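Local coordinates for protein alpha-L-rhamnosidase (Aspergillus terreus, PDB 6GSZ) that probably hydrolyses terminal non-reducing alpha-L-rhamnose residues from alpha-L-rhamnosides, as a glycoside hydrolase with a six-hairpin catalytic domain, at residues 736-741 / 762-767. Sequence-based numbering, arbitrary orientation. Where two conformers were deposited one is given.
Sequences TTTWER and YAVGSV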
loop_
_atom_site.group_PDB
_atom_site.type_symbol
_atom_site.label_atom_id
_atom_site.label_comp_id
_atom_site.label_asym_id
_atom_site.label_seq_id
_atom_site.Cartn_x
_atom_site.Cartn_y
_atom_site.Cartn_z
ATOM N N THR A 736 -18.993 1.081 -2.820
ATOM C CA THR A 736 -18.359 1.101 -1.513
ATOM C C THR A 736 -16.821 1.151 -1.634
ATOM O O THR A 736 -16.110 1.045 -0.630
ATOM C CB THR A 736 -18.820 -0.088 -0.661
ATOM O OG1 THR A 736 -18.562 -1.320 -1.331
ATOM C CG2 THR A 736 -20.289 0.000 -0.310
ATOM N N THR A 737 -16.367 1.375 -2.864
ATOM C CA THR A 737 -14.980 1.481 -3.279
ATOM C C THR A 737 -14.991 2.446 -4.458
ATOM O O THR A 737 -16.044 2.675 -5.026
ATOM C CB THR A 737 -14.400 0.126 -3.697
ATOM O OG1 THR A 737 -15.299 -0.553 -4.564
ATOM C CG2 THR A 737 -14.056 -0.737 -2.509
ATOM N N THR A 738 -13.826 2.967 -4.832
ATOM C CA THR A 738 -13.724 3.722 -6.076
ATOM C C THR A 738 -13.525 2.734 -7.222
ATOM O O THR A 738 -12.895 1.691 -7.081
ATOM C CB THR A 738 -12.625 4.793 -5.986
ATOM O OG1 THR A 738 -11.358 4.262 -5.571
ATOM C CG2 THR A 738 -13.015 5.907 -5.039
ATOM N N TRP A 739 -14.049 3.103 -8.400
ATOM C CA TRP A 739 -14.069 2.191 -9.564
ATOM C C TRP A 739 -12.986 2.603 -10.562
ATOM O O TRP A 739 -12.575 3.757 -10.638
ATOM C CB TRP A 739 -15.438 2.201 -10.251
ATOM C CG TRP A 739 -16.595 1.937 -9.343
ATOM C CD1 TRP A 739 -16.616 1.329 -8.121
ATOM C CD2 TRP A 739 -17.965 2.205 -9.678
ATOM N NE1 TRP A 739 -17.908 1.222 -7.664
ATOM C CE2 TRP A 739 -18.755 1.769 -8.595
ATOM C CE3 TRP A 739 -18.573 2.833 -10.768
ATOM C CZ2 TRP A 739 -20.151 1.879 -8.596
ATOM C CZ3 TRP A 739 -19.947 2.957 -10.772
ATOM C CH2 TRP A 739 -20.722 2.481 -9.704
ATOM N N GLU A 740 -12.529 1.657 -11.361
ATOM C CA GLU A 740 -11.531 1.887 -12.401
ATOM C C GLU A 740 -11.991 2.952 -13.394
ATOM O O GLU A 740 -11.217 3.853 -13.733
ATOM C CB GLU A 740 -11.277 0.561 -13.098
ATOM C CG GLU A 740 -10.292 0.576 -14.247
ATOM C CD GLU A 740 -10.011 -0.789 -14.856
ATOM O OE1 GLU A 740 -10.944 -1.630 -14.878
ATOM O OE2 GLU A 740 -8.848 -0.966 -15.324
ATOM N N ARG A 741 -13.190 2.753 -13.940
ATOM C CA ARG A 741 -13.789 3.658 -14.870
ATOM C C ARG A 741 -14.787 4.558 -14.131
ATOM O O ARG A 741 -15.462 4.132 -13.198
ATOM C CB ARG A 741 -14.621 2.889 -15.886
ATOM C CG ARG A 741 -13.832 1.872 -16.688
ATOM C CD ARG A 741 -14.746 1.008 -17.527
ATOM N NE ARG A 741 -14.023 0.183 -18.499
ATOM C CZ ARG A 741 -13.532 0.617 -19.666
ATOM N NH1 ARG A 741 -13.775 1.865 -20.104
ATOM N NH2 ARG A 741 -12.796 -0.208 -20.398
ATOM N N TYR A 762 -7.833 2.387 -6.886
ATOM C CA TYR A 762 -7.683 3.674 -6.164
ATOM C C TYR A 762 -7.439 4.896 -7.030
ATOM O O TYR A 762 -7.529 6.012 -6.478
ATOM C CB TYR A 762 -6.625 3.565 -5.053
ATOM C CG TYR A 762 -5.261 3.017 -5.388
ATOM C CD1 TYR A 762 -4.518 3.471 -6.450
ATOM C CD2 TYR A 762 -4.713 1.996 -4.626
ATOM C CE1 TYR A 762 -3.245 2.998 -6.713
ATOM C CE2 TYR A 762 -3.446 1.491 -4.887
ATOM C CZ TYR A 762 -2.735 1.940 -5.985
ATOM O OH TYR A 762 -1.483 1.434 -6.226
ATOM N N ALA A 763 -7.178 4.794 -8.335
ATOM C CA ALA A 763 -6.806 5.994 -9.103
ATOM C C ALA A 763 -7.814 7.119 -8.946
ATOM O O ALA A 763 -7.383 8.238 -8.716
ATOM C CB ALA A 763 -6.609 5.649 -10.578
ATOM N N VAL A 764 -9.116 6.865 -9.155
ATOM C CA VAL A 764 -10.191 7.924 -9.054
ATOM C C VAL A 764 -10.227 8.455 -7.621
ATOM O O VAL A 764 -10.576 9.645 -7.374
ATOM C CB VAL A 764 -11.528 7.270 -9.496
ATOM C CG1 VAL A 764 -12.755 7.815 -8.860
ATOM C CG2 VAL A 764 -11.603 7.228 -11.030
ATOM N N GLY A 765 -9.771 7.626 -6.667
ATOM C CA GLY A 765 -9.720 7.983 -5.270
ATOM C C GLY A 765 -8.615 8.996 -4.967
ATOM O O GLY A 765 -8.510 9.428 -3.825
ATOM N N SER A 766 -7.811 9.370 -5.968
ATOM C CA SER A 766 -6.803 10.446 -5.833
ATOM C C SER A 766 -7.409 11.805 -5.462
ATOM O O SER A 766 -6.678 12.681 -5.029
ATOM C CB SER A 766 -5.970 10.560 -7.085
ATOM O OG SER A 766 -6.762 10.892 -8.210
ATOM N N VAL A 767 -8.721 11.952 -5.622
ATOM C CA VAL A 767 -9.435 13.126 -5.106
ATOM C C VAL A 767 -9.334 13.211 -3.579
ATOM O O VAL A 767 -9.534 14.291 -3.010
ATOM C CB VAL A 767 -10.904 13.157 -5.566
ATOM C CG1 VAL A 767 -11.741 12.097 -4.878
ATOM C CG2 VAL A 767 -11.515 14.538 -5.381
HETATM O O HOH W 1 -9.971 4.345 -9.987
#
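Thr738 and Val764 both direct their side chains at the opposite segment, and CG1 of Val764 comes up to CB of Thr738 at 4.2 Å. The threonine sets its two branches against the backbone at Gly765: CG2 rests 3.9 Å from Gly765 CA, while OG1 lies on the side of Tyr762, 3.8 Å from its CA. That placement follows from chi1 of 53°, which sets OG1 between the backbone N and the carbonyl carbon, and the hydroxyl is hydrogen-bonded to the carbonyl O of His761. Gly765, lacking a side chain, lets Thr738 lie directly against its backbone, with 5.9 Å between the CA atoms of Thr738 and Gly765. Val764 divides its methyls between Thr738 and the backbone of Trp739, CG2 lying 3.6 Å from Trp739 O. No direct hydrogen bond joins the segments; a water bridges them instead, donating to Trp739 O (2.7 Å) and accepting from Val764 N (2.8 Å). The CB of Glu740 points away from 762-767; its carboxylate lies in the pocket holding a bound beta-D-glucopyranose, where OE1 forms a salt bridge with Arg464. The contact joins two loop segments of the six-hairpin domain between helices 727-732 and 768-775; Thr738 also touches Ile446 of helix 437-453, and Val764 touches Gln730 of helix 727-732.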